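Local coordinates for sulfatase (Bacteroides fragilis CAG:558, PDB 6USS), which probably hydrolyses sulfate esters as a calcium-binding arylsulfatase of a human gut bacterium, at residues Ser85-Pro90 / Trp425-His430; Arg92-Leu95 / Asn100-Arg103; Leu95-Asn100 / Asn132-Val137; Val106-Tyr111 / Gln115-Pro120; Gly349-Gly354 / Thr441-Lys446. The protein carries 1 engineered substitution. All coordinates share one frame; numbering follows the deposited sequence.

Contact 1 of 5, residues Ser85-Pro90 / Trp425-His430. Engineered in segment 85-90: Cys88 (natural residue Ser). With CA (calcium ion), chain C.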
# COMPACT_ATOMS: atom_id res chain seq x y z
N SER A 85 19.41 18.98 -2.94
CA SER A 85 18.98 20.37 -2.95
C SER A 85 19.03 20.93 -1.53
O SER A 85 19.30 20.21 -0.56
CB SER A 85 17.58 20.54 -3.56
OG SER A 85 17.55 20.14 -4.93
N SER A 86 18.79 22.23 -1.40
CA SER A 86 18.99 22.89 -0.11
C SER A 86 17.77 22.81 0.80
O SER A 86 17.83 23.30 1.93
CB SER A 86 19.41 24.35 -0.30
OG SER A 86 18.41 25.10 -0.95
N ILE A 87 16.69 22.16 0.34
CA ILE A 87 15.41 22.12 1.05
C ILE A 87 14.81 20.73 0.88
O ILE A 87 14.97 20.10 -0.17
CB ILE A 87 14.47 23.23 0.51
CG1 ILE A 87 14.93 24.59 1.01
CG2 ILE A 87 13.02 22.98 0.89
CD1 ILE A 87 14.90 24.73 2.51
N CYS A 88 14.10 20.27 1.92
CA CYS A 88 13.62 18.88 1.98
C CYS A 88 12.84 18.47 0.73
O CYS A 88 13.05 17.38 0.18
CB CYS A 88 12.72 18.67 3.20
SG CYS A 88 13.36 19.28 4.78
N SER A 89 11.91 19.31 0.27
CA SER A 89 10.96 18.84 -0.73
C SER A 89 11.62 18.60 -2.09
O SER A 89 11.40 17.51 -2.66
CB SER A 89 9.78 19.82 -0.82
OG SER A 89 8.89 19.63 0.26
N PRO A 90 12.40 19.52 -2.67
CA PRO A 90 13.04 19.18 -3.95
C PRO A 90 13.95 17.98 -3.86
O PRO A 90 14.00 17.18 -4.81
CB PRO A 90 13.81 20.46 -4.32
CG PRO A 90 13.96 21.19 -3.05
CD PRO A 90 12.68 20.92 -2.30
N TRP A 425 20.84 23.19 -9.93
CA TRP A 425 19.83 23.51 -8.93
C TRP A 425 18.99 24.69 -9.41
O TRP A 425 19.49 25.60 -10.08
CB TRP A 425 20.43 23.87 -7.58
CG TRP A 425 21.31 22.86 -6.95
CD1 TRP A 425 21.02 22.09 -5.85
CD2 TRP A 425 22.66 22.54 -7.31
NE1 TRP A 425 22.09 21.31 -5.52
CE2 TRP A 425 23.11 21.57 -6.40
CE3 TRP A 425 23.52 22.99 -8.32
CZ2 TRP A 425 24.40 21.02 -6.48
CZ3 TRP A 425 24.80 22.45 -8.39
CH2 TRP A 425 25.22 21.47 -7.48
N ASN A 426 17.71 24.67 -9.05
CA ASN A 426 16.83 25.81 -9.30
C ASN A 426 15.96 26.04 -8.08
O ASN A 426 15.21 25.15 -7.67
CB ASN A 426 15.95 25.60 -10.53
CG ASN A 426 15.29 26.88 -10.97
OD1 ASN A 426 15.84 27.95 -10.76
ND2 ASN A 426 14.11 26.79 -11.54
N PHE A 427 16.03 27.25 -7.52
CA PHE A 427 15.20 27.67 -6.39
C PHE A 427 14.55 29.00 -6.74
O PHE A 427 14.97 30.06 -6.24
CB PHE A 427 16.02 27.78 -5.10
CG PHE A 427 15.18 27.91 -3.85
CD1 PHE A 427 14.64 26.78 -3.24
CD2 PHE A 427 14.94 29.17 -3.28
CE1 PHE A 427 13.85 26.90 -2.07
CE2 PHE A 427 14.16 29.30 -2.11
CZ PHE A 427 13.61 28.17 -1.52
N PRO A 428 13.54 28.99 -7.58
CA PRO A 428 12.79 30.22 -7.89
C PRO A 428 11.71 30.50 -6.86
O PRO A 428 10.53 30.66 -7.19
CB PRO A 428 12.19 29.90 -9.27
CG PRO A 428 11.96 28.41 -9.22
CD PRO A 428 13.00 27.81 -8.28
N ASN A 429 12.12 30.56 -5.59
CA ASN A 429 11.19 30.57 -4.47
C ASN A 429 11.68 31.52 -3.39
O ASN A 429 12.76 32.11 -3.49
CB ASN A 429 11.01 29.16 -3.91
CG ASN A 429 10.32 28.25 -4.86
OD1 ASN A 429 10.95 27.70 -5.78
ND2 ASN A 429 9.01 28.08 -4.68
N HIS A 430 10.90 31.65 -2.32
CA HIS A 430 11.29 32.50 -1.19
C HIS A 430 11.19 31.68 0.09
O HIS A 430 10.10 31.47 0.63
CB HIS A 430 10.42 33.75 -1.12
CG HIS A 430 11.07 34.91 -0.42
ND1 HIS A 430 10.40 36.09 -0.14
CD2 HIS A 430 12.32 35.07 0.07
CE1 HIS A 430 11.21 36.92 0.48
NE2 HIS A 430 12.39 36.33 0.62
CA CA C . 15.32 18.53 5.16
O HOH W 1 17.47 22.69 -6.31
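The CA atoms of Ser85 and Trp425 stand 6.8 Å apart, the nearest pair of CA atoms between the two segments, and between 85-90 and 425-430 contact is made at two separate points. At the first, Ser85 CA lies 3.9 Å from Trp425 CD1, in the plane of the indole and at its edge. The Trp425 side chain leaves with CG anti to the carbonyl carbon (chi1 -57°), and NE1 is hydrogen-bonded to Ala84 O, which helps to fix the rotation of the ring. A water 2.9 Å from Ser85 OG also accepts a weak, 3.4 Å bond from Asn426 N, so the hydroxyl is linked to the strand through solvent. At the second point Ile87 CG1 meets Phe427 CE1 at 4.0 Å, an apolar touch between obliquely set side chains; Asn429 CB lies over one face of the same phenyl ring, toward its rim. Ile87 is the N-cap residue of helix 88-97. Directly after it, engineered Cys88 (naturally Ser) is modelled with SG 2.1 Å from the calcium ion, doubtfully short for calcium-sulfur, at a site completed by Asp42, Asp43, Asp322 and Asn323. The contact thus sets the start of helix 88-97 against strand 422-427, an outermost strand of its four-stranded antiparallel sheet, with helix 101-104 packing on Ser85 and Pro90 and strand 441-446 pairing alongside Trp425 and Phe427.

Contact 2 of 5, residues Arg92-Leu95 / Asn100-Arg103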
# COMPACT_ATOMS: atom_id res chain seq x y z
N ARG A 92 13.76 15.27 -1.75
CA ARG A 92 13.07 14.00 -1.58
C ARG A 92 12.29 13.62 -2.83
O ARG A 92 12.29 12.44 -3.23
CB ARG A 92 12.17 14.06 -0.33
CG ARG A 92 12.96 13.81 0.97
CD ARG A 92 12.37 14.51 2.19
NE ARG A 92 13.37 14.75 3.23
CZ ARG A 92 13.80 13.82 4.09
NH1 ARG A 92 13.31 12.59 4.03
NH2 ARG A 92 14.71 14.14 5.01
N CYS A 93 11.66 14.60 -3.50
CA CYS A 93 10.94 14.32 -4.75
C CYS A 93 11.88 13.91 -5.88
O CYS A 93 11.53 13.08 -6.72
CB CYS A 93 10.13 15.54 -5.15
SG CYS A 93 8.73 15.85 -4.07
N SER A 94 13.09 14.48 -5.92
CA SER A 94 14.08 14.05 -6.89
C SER A 94 14.50 12.60 -6.64
O SER A 94 14.69 11.83 -7.59
CB SER A 94 15.28 14.98 -6.86
OG SER A 94 14.95 16.26 -7.42
N LEU A 95 14.68 12.23 -5.37
CA LEU A 95 15.04 10.86 -5.02
C LEU A 95 13.98 9.88 -5.51
O LEU A 95 14.30 8.87 -6.16
CB LEU A 95 15.18 10.73 -3.50
CG LEU A 95 15.09 9.29 -2.99
CD1 LEU A 95 16.39 8.55 -3.26
CD2 LEU A 95 14.73 9.25 -1.52
N ASN A 100 15.56 15.82 -11.85
CA ASN A 100 16.17 17.02 -11.29
C ASN A 100 15.08 18.00 -10.82
O ASN A 100 14.01 18.10 -11.43
CB ASN A 100 17.08 17.70 -12.31
CG ASN A 100 17.67 19.02 -11.80
OD1 ASN A 100 17.17 20.09 -12.11
ND2 ASN A 100 18.73 18.93 -11.00
N ALA A 101 15.37 18.74 -9.74
CA ALA A 101 14.34 19.57 -9.12
C ALA A 101 13.77 20.61 -10.10
O ALA A 101 12.58 20.94 -10.05
CB ALA A 101 14.90 20.25 -7.87
N ALA A 102 14.61 21.13 -11.00
CA ALA A 102 14.13 22.14 -11.93
C ALA A 102 12.98 21.60 -12.76
O ALA A 102 12.02 22.32 -13.05
CB ALA A 102 15.26 22.63 -12.83
N ARG A 103 13.04 20.31 -13.12
CA ARG A 103 12.01 19.70 -13.93
C ARG A 103 10.74 19.39 -13.13
O ARG A 103 9.63 19.61 -13.63
CB ARG A 103 12.54 18.44 -14.60
CG ARG A 103 11.52 17.74 -15.46
CD ARG A 103 11.91 16.31 -15.73
NE ARG A 103 13.23 16.18 -16.35
CZ ARG A 103 13.48 16.47 -17.62
NH1 ARG A 103 12.51 16.91 -18.40
NH2 ARG A 103 14.71 16.32 -18.11
O HOH W 2 17.71 17.86 -8.30
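Two torsions bring Ser94 and the 100-101 turn together: OG of Ser94 lies anti to its carbonyl carbon (chi1 -71°), which aims it at the start of the next helix, and CG of Asn100 stands opposite the backbone N (chi1 176°), which lets OD1 reach Ala102 N as the N-cap. Ser94 OG approaches Ala101 N to 3.4 Å, but the angle is too poor for a hydrogen bond. The same oxygen is 3.8 Å from Asn100 C and 4.0 Å from Ala101 CB, so the direct meeting is van der Waals. A water supplies the polar link, accepting from Ala101 N at 2.9 Å and donating weakly to Ser94 OG at 3.3 Å. On the helix itself the capping bond from Ala102 N to Asn100 OD1 is 3.0 Å long, arriving 53° out of the carbonyl plane, while Arg103 N reaches Asn100 O at 2.9 Å to close the first turn. Ser94 OG is also hydrogen-bonded to Thr99 O, Pro90 O and His104 NE2, and Asn100 ND2 to Tyr424 O and Glu381 OE1. Ser94 therefore belongs to a buried polar cluster in the bend between helices 88-97 and 101-104. Its one hydroxyl hydrogen cannot serve both carbonyls fully, so those bonds are probably shared or alternative. The chemistry implies a tight inter-helix turn in which capping, a bridging water and a multiply engaged serine give partners to polar groups that are buried in the bend.

Contact 3 of 5, residues Leu95-Asn100 / Asn132-Val137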
# COMPACT_ATOMS: atom_id res chain seq x y z
N LEU A 95 14.68 12.23 -5.37
CA LEU A 95 15.04 10.86 -5.02
C LEU A 95 13.98 9.88 -5.51
O LEU A 95 14.30 8.87 -6.16
CB LEU A 95 15.18 10.73 -3.50
CG LEU A 95 15.09 9.29 -2.99
CD1 LEU A 95 16.39 8.55 -3.26
CD2 LEU A 95 14.73 9.25 -1.52
N ILE A 96 12.71 10.18 -5.21
CA ILE A 96 11.62 9.26 -5.49
C ILE A 96 11.22 9.24 -6.97
O ILE A 96 10.62 8.26 -7.43
CB ILE A 96 10.44 9.63 -4.57
CG1 ILE A 96 9.68 8.37 -4.15
CG2 ILE A 96 9.53 10.65 -5.22
CD1 ILE A 96 10.46 7.45 -3.22
N THR A 97 11.58 10.28 -7.74
CA THR A 97 11.20 10.37 -9.13
C THR A 97 12.38 10.33 -10.09
O THR A 97 12.16 10.28 -11.30
CB THR A 97 10.41 11.66 -9.42
OG1 THR A 97 11.28 12.80 -9.28
CG2 THR A 97 9.19 11.81 -8.51
N GLY A 98 13.62 10.38 -9.60
CA GLY A 98 14.76 10.37 -10.50
C GLY A 98 14.88 11.59 -11.39
O GLY A 98 15.60 11.56 -12.39
N THR A 99 14.21 12.67 -11.01
CA THR A 99 14.08 13.89 -11.78
C THR A 99 14.86 14.99 -11.07
O THR A 99 14.87 15.05 -9.84
CB THR A 99 12.58 14.26 -11.90
OG1 THR A 99 11.97 13.49 -12.96
CG2 THR A 99 12.38 15.71 -12.18
N ASN A 100 15.56 15.82 -11.85
CA ASN A 100 16.17 17.02 -11.29
C ASN A 100 15.08 18.00 -10.82
O ASN A 100 14.01 18.10 -11.43
CB ASN A 100 17.08 17.70 -12.31
CG ASN A 100 17.67 19.02 -11.80
OD1 ASN A 100 17.17 20.09 -12.11
ND2 ASN A 100 18.73 18.93 -11.00
N ASN A 132 1.93 21.01 -4.53
CA ASN A 132 1.29 19.78 -4.08
C ASN A 132 2.19 18.57 -4.17
O ASN A 132 1.78 17.49 -3.72
CB ASN A 132 0.01 19.52 -4.88
CG ASN A 132 -1.17 20.36 -4.40
OD1 ASN A 132 -1.11 21.02 -3.35
ND2 ASN A 132 -2.24 20.35 -5.18
N GLY A 133 3.39 18.70 -4.75
CA GLY A 133 4.38 17.64 -4.63
C GLY A 133 4.41 16.69 -5.80
O GLY A 133 4.26 17.11 -6.95
N VAL A 134 4.60 15.40 -5.55
CA VAL A 134 4.58 14.42 -6.62
C VAL A 134 3.53 13.36 -6.30
O VAL A 134 3.15 13.15 -5.14
CB VAL A 134 5.96 13.77 -6.84
CG1 VAL A 134 7.03 14.85 -7.03
CG2 VAL A 134 6.29 12.83 -5.67
N CYS A 135 3.08 12.67 -7.34
CA CYS A 135 2.22 11.51 -7.21
C CYS A 135 2.40 10.67 -8.47
O CYS A 135 3.13 11.05 -9.40
CB CYS A 135 0.76 11.92 -6.98
SG CYS A 135 0.07 12.86 -8.38
N GLN A 136 1.73 9.52 -8.51
CA GLN A 136 1.85 8.61 -9.65
C GLN A 136 0.64 8.64 -10.56
O GLN A 136 0.59 7.87 -11.51
CB GLN A 136 2.10 7.18 -9.18
CG GLN A 136 3.36 6.95 -8.39
CD GLN A 136 3.69 5.46 -8.25
OE1 GLN A 136 4.39 4.89 -9.10
NE2 GLN A 136 3.17 4.83 -7.18
N VAL A 137 -0.33 9.51 -10.29
CA VAL A 137 -1.54 9.60 -11.10
C VAL A 137 -1.56 10.94 -11.83
O VAL A 137 -0.86 11.87 -11.42
CB VAL A 137 -2.79 9.42 -10.23
CG1 VAL A 137 -2.88 7.99 -9.78
CG2 VAL A 137 -2.73 10.34 -9.04
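Ile96 makes the first touch along 95-100, its CG2 lying 3.9 Å from Val134 CG2. The isoleucine starts out toward the strand, but the far end of the side chain turns off elsewhere, so it is the short CG2 branch that meets the valine, the two side chains being set at a slant. Next comes Thr97, whose CG2 methyl meets Val134 CG1 tip to tip at 4.0 Å and is 4.1 Å from Val134 CB. With chi1 at 68°, OG1 of Thr97 is tucked between the backbone N and the carbonyl carbon; this turns the methyl to the strand and leaves the hydroxyl to bond with Cys93 O, one helical turn back. Gly98 then leaves the helix with a positive phi, and Thr99 N returns a weak bond to Thr97 OG1 at 3.4 Å. Val134 is therefore the single residue of 132-137 that receives the helix end, and Cys93 SG also packs against its CG1. Strand 133-135 pairs in parallel with strand 143-145, and Val137, farther on, packs on Gln251 of the second subunit. Since only aliphatic carbons meet between the segments, with the Thr97 hydroxyl engaged within its own segment and helix, the chemistry implies a small hydrophobic join between the C-terminal end of helix 88-97 and the two-stranded sheet, without directional bonds.

Contact 4 of 5, residues Val106-Tyr111 / Gln115-Pro120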
# COMPACT_ATOMS: atom_id res chain seq x y z
N VAL A 106 8.83 20.90 -7.69
CA VAL A 106 8.59 20.93 -6.25
C VAL A 106 9.84 21.51 -5.62
O VAL A 106 10.65 20.79 -5.04
CB VAL A 106 8.28 19.52 -5.70
CG1 VAL A 106 7.58 19.62 -4.38
CG2 VAL A 106 7.43 18.73 -6.67
N THR A 107 10.03 22.83 -5.75
CA THR A 107 11.31 23.49 -5.51
C THR A 107 11.39 24.17 -4.15
O THR A 107 12.48 24.63 -3.78
CB THR A 107 11.61 24.53 -6.61
OG1 THR A 107 10.44 25.28 -6.93
CG2 THR A 107 12.14 23.86 -7.88
N ASN A 108 10.29 24.25 -3.41
CA ASN A 108 10.33 24.68 -2.02
C ASN A 108 9.52 23.67 -1.21
O ASN A 108 8.93 22.74 -1.77
CB ASN A 108 9.80 26.10 -1.89
CG ASN A 108 10.22 26.75 -0.61
OD1 ASN A 108 10.79 26.11 0.28
ND2 ASN A 108 9.93 28.05 -0.48
N TRP A 109 9.46 23.85 0.11
CA TRP A 109 8.87 22.79 0.94
C TRP A 109 7.34 22.81 0.90
O TRP A 109 6.70 23.86 0.87
CB TRP A 109 9.39 22.88 2.38
CG TRP A 109 8.92 24.06 3.17
CD1 TRP A 109 9.54 25.27 3.28
CD2 TRP A 109 7.75 24.12 4.00
NE1 TRP A 109 8.81 26.09 4.12
CE2 TRP A 109 7.71 25.41 4.58
CE3 TRP A 109 6.73 23.21 4.32
CZ2 TRP A 109 6.69 25.82 5.44
CZ3 TRP A 109 5.73 23.61 5.19
CH2 TRP A 109 5.71 24.90 5.74
N THR A 110 6.75 21.62 0.89
CA THR A 110 5.31 21.46 0.72
C THR A 110 4.64 21.00 2.01
O THR A 110 5.25 20.30 2.84
CB THR A 110 5.00 20.44 -0.38
OG1 THR A 110 5.35 19.13 0.07
CG2 THR A 110 5.78 20.76 -1.63
N TYR A 111 3.36 21.42 2.17
CA TYR A 111 2.37 20.77 3.03
C TYR A 111 0.95 21.22 2.67
O TYR A 111 0.13 20.38 2.28
CB TYR A 111 2.66 20.99 4.52
CG TYR A 111 1.72 20.18 5.39
CD1 TYR A 111 2.09 18.91 5.87
CD2 TYR A 111 0.46 20.66 5.73
CE1 TYR A 111 1.23 18.17 6.66
CE2 TYR A 111 -0.41 19.91 6.51
CZ TYR A 111 -0.02 18.67 6.97
OH TYR A 111 -0.89 17.95 7.73
N GLN A 115 -1.46 25.65 -1.74
CA GLN A 115 -0.94 26.93 -1.27
C GLN A 115 0.58 26.93 -1.25
O GLN A 115 1.20 25.93 -0.90
CB GLN A 115 -1.45 27.28 0.13
CG GLN A 115 -2.95 27.39 0.27
CD GLN A 115 -3.38 27.35 1.73
OE1 GLN A 115 -3.19 28.32 2.47
NE2 GLN A 115 -3.93 26.20 2.18
N GLN A 116 1.15 28.08 -1.60
CA GLN A 116 2.59 28.30 -1.53
C GLN A 116 3.01 28.61 -0.09
O GLN A 116 2.45 29.51 0.54
CB GLN A 116 2.98 29.46 -2.45
CG GLN A 116 2.70 29.20 -3.92
CD GLN A 116 2.91 30.42 -4.81
OE1 GLN A 116 2.97 31.55 -4.34
NE2 GLN A 116 3.03 30.18 -6.12
N THR A 117 3.99 27.86 0.43
CA THR A 117 4.60 28.17 1.72
C THR A 117 5.62 29.31 1.65
O THR A 117 6.08 29.79 2.69
CB THR A 117 5.30 26.94 2.30
OG1 THR A 117 6.35 26.57 1.41
CG2 THR A 117 4.33 25.78 2.46
N ASP A 118 5.99 29.74 0.44
CA ASP A 118 6.97 30.80 0.24
C ASP A 118 6.67 32.04 1.08
O ASP A 118 5.52 32.48 1.19
CB ASP A 118 7.00 31.19 -1.24
CG ASP A 118 7.29 30.00 -2.13
OD1 ASP A 118 6.33 29.33 -2.59
OD2 ASP A 118 8.48 29.72 -2.38
N ARG A 119 7.73 32.62 1.65
CA ARG A 119 7.63 33.91 2.32
C ARG A 119 7.19 34.99 1.32
O ARG A 119 7.60 34.94 0.15
CB ARG A 119 8.97 34.28 2.95
CG ARG A 119 9.00 35.65 3.59
CD ARG A 119 10.15 35.79 4.59
NE ARG A 119 11.42 35.25 4.11
CZ ARG A 119 12.54 35.97 3.95
NH1 ARG A 119 12.54 37.28 4.20
NH2 ARG A 119 13.66 35.38 3.52
N PRO A 120 6.34 35.93 1.72
CA PRO A 120 5.96 37.02 0.82
C PRO A 120 7.14 37.93 0.47
O PRO A 120 8.06 38.14 1.27
CB PRO A 120 4.89 37.78 1.61
CG PRO A 120 4.33 36.77 2.52
CD PRO A 120 5.45 35.86 2.90
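Asp118 OD2 is gripped by three donors: Asn108 ND2 from the facing segment, and Asn429 ND2 and His430 N from the loop beyond strand 422-427. The bond from Asn108 ND2 is 2.9 Å long and nearly straight, at 168°. Its geometry is unequal at the two ends, for OD2 lies in the amide plane of Asn108 but is itself approached from 61° out of the carboxylate plane. The other carboxylate oxygen, OD1, accepts from Trp129 NE1, so both oxygens are engaged, and the several donors would probably favour the charged form. Asn108 OD1 is meanwhile turned back to Trp109 N. Thr117 OG1 sits between its backbone N and carbonyl carbon (chi1 63°), which sends it to Trp109 O at 2.8 Å, in the carbonyl plane, and CG2 over the indole. There CG2 makes a CH-pi contact, 3.6 Å from the six-membered-ring centroid and close to the ring normal, while CB lies 3.6 Å from Trp109 CZ2. One residue thus pins the Trp109 backbone and shields its ring. Side-chain bonds, rather than regular pairing, join 106-111 to 115-120. Ser89 OG, on helix 88-97, bonds Thr110 N, and the nearest side-chain atom of Trp109, CB, is about 8 Å from the calcium ion, so this is an irregular loop near, but not in, the metal site of the sulfatase fold.

Contact 5 of 5, residues Gly349-Gly354 / Thr441-Lys446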
# COMPACT_ATOMS: atom_id res chain seq x y z
N GLY A 349 18.83 25.93 2.91
CA GLY A 349 18.25 27.01 2.15
C GLY A 349 19.23 27.74 1.24
O GLY A 349 18.78 28.50 0.36
N SER A 350 20.53 27.54 1.42
CA SER A 350 21.56 28.21 0.64
C SER A 350 21.96 27.38 -0.58
O SER A 350 21.99 26.15 -0.53
CB SER A 350 22.82 28.47 1.47
OG SER A 350 23.69 29.33 0.76
N ALA A 351 22.28 28.08 -1.66
CA ALA A 351 22.91 27.41 -2.78
C ALA A 351 24.40 27.18 -2.56
O ALA A 351 25.02 26.46 -3.34
CB ALA A 351 22.67 28.21 -4.06
N TYR A 352 24.97 27.77 -1.50
CA TYR A 352 26.34 27.49 -1.11
C TYR A 352 26.49 26.02 -0.70
O TYR A 352 25.51 25.31 -0.46
CB TYR A 352 26.75 28.41 0.04
CG TYR A 352 26.97 29.85 -0.38
CD1 TYR A 352 27.10 30.18 -1.72
CD2 TYR A 352 27.03 30.89 0.56
CE1 TYR A 352 27.28 31.49 -2.14
CE2 TYR A 352 27.22 32.21 0.15
CZ TYR A 352 27.35 32.49 -1.20
OH TYR A 352 27.55 33.78 -1.64
N GLU A 353 27.75 25.56 -0.59
CA GLU A 353 28.00 24.15 -0.28
C GLU A 353 27.39 23.74 1.05
O GLU A 353 27.04 22.57 1.25
CB GLU A 353 29.50 23.87 -0.27
CG GLU A 353 30.18 24.11 -1.61
CD GLU A 353 29.89 23.00 -2.63
OE1 GLU A 353 30.52 21.92 -2.54
OE2 GLU A 353 29.02 23.23 -3.50
N GLY A 354 27.27 24.68 1.99
CA GLY A 354 26.68 24.36 3.28
C GLY A 354 25.24 23.93 3.17
O GLY A 354 24.74 23.21 4.03
N THR A 441 17.50 31.56 -6.64
CA THR A 441 18.73 31.31 -7.37
C THR A 441 18.55 30.12 -8.30
O THR A 441 17.67 29.28 -8.10
CB THR A 441 19.90 31.00 -6.44
OG1 THR A 441 19.55 29.87 -5.61
CG2 THR A 441 20.26 32.20 -5.56
N CYS A 442 19.41 30.05 -9.31
CA CYS A 442 19.75 28.78 -9.93
C CYS A 442 21.26 28.65 -9.94
O CYS A 442 21.99 29.64 -9.94
CB CYS A 442 19.18 28.66 -11.36
SG CYS A 442 19.35 30.19 -12.26
N THR A 443 21.72 27.41 -9.99
CA THR A 443 23.13 27.09 -9.84
C THR A 443 23.49 26.00 -10.83
O THR A 443 22.73 25.04 -11.02
CB THR A 443 23.41 26.60 -8.42
OG1 THR A 443 23.02 27.61 -7.49
CG2 THR A 443 24.89 26.32 -8.24
N VAL A 444 24.66 26.14 -11.46
CA VAL A 444 25.29 25.02 -12.16
C VAL A 444 26.68 24.77 -11.58
O VAL A 444 27.44 25.71 -11.29
CB VAL A 444 25.37 25.27 -13.68
CG1 VAL A 444 26.16 26.56 -13.99
CG2 VAL A 444 26.00 24.05 -14.36
N ARG A 445 27.00 23.49 -11.39
CA ARG A 445 28.34 23.02 -11.06
C ARG A 445 28.85 22.18 -12.21
O ARG A 445 28.11 21.34 -12.75
CB ARG A 445 28.33 22.19 -9.77
CG ARG A 445 29.64 21.51 -9.47
CD ARG A 445 30.72 22.52 -9.11
NE ARG A 445 31.97 21.84 -8.80
CZ ARG A 445 32.20 21.11 -7.70
NH1 ARG A 445 31.27 20.97 -6.76
NH2 ARG A 445 33.37 20.52 -7.55
N LYS A 446 30.11 22.39 -12.60
CA LYS A 446 30.67 21.65 -13.73
C LYS A 446 32.18 21.68 -13.57
O LYS A 446 32.79 22.74 -13.65
CB LYS A 446 30.24 22.25 -15.06
CG LYS A 446 30.83 21.57 -16.30
CD LYS A 446 30.91 22.56 -17.46
CE LYS A 446 30.41 21.98 -18.79
NZ LYS A 446 30.67 20.52 -18.95
O HOH W 3 28.81 22.33 -6.06
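Ala351 CB is the tight part of this contact, resting against the hydroxyl oxygens of two threonines on one side of strand 441-446: it lies 3.5 Å from Thr443 OG1 and 3.9 Å from Thr441 OG1. Those hydroxyls reach it by different torsions, Thr443 OG1 lying anti to its carbonyl carbon (chi1 -58°) and Thr441 OG1 between N and the carbonyl carbon (chi1 57°). Just before, Ser350 OG accepts from Tyr352 N at 3.0 Å, an ST turn that shapes the chain at Ala351. The Glu353-Arg445 end is looser and hydrated, though still buried. Glu353 OE1 and Arg445 NH1 remain 4.4 Å apart, beyond a salt bridge. A water joins the two groups instead, donating to Glu353 OE2 at 2.7 Å and accepting from Arg445 NH1 at 2.9 Å in the guanidinium plane. Both charges have closer partners elsewhere: Glu353 pairs with Lys450 and Arg357 and bonds Tyr83 OH, while Arg445 holds Gly447 O and Gln81. The chemistry implies van der Waals contact of a methyl with two hydroxyl oxygens, next to a buried charge network in which the carboxylate is probably kept ionised and the water bridges the opposite charges.

Contacts 1, 2, 3 and 5 are buried, whereas contact 4 is only partly so and lies farthest from the chain centre. Contacts 1, 2 and 3 share helix 88-97, using in turn its start, its middle and its end, and the partners change from an antiparallel sheet to the next helix to a small parallel sheet. Contacts 1 and 5 meet the same four-stranded sheet through neighbouring strands 422-427 and 441-446. Chemistry follows place: contact 3 is wholly apolar between its segments, contacts 1, 2 and 5 each include a bridging water, and contact 4, in irregular loop, depends on direct hydrogen bonds. Asn429 and His430 of contact 1 tie it to contact 4.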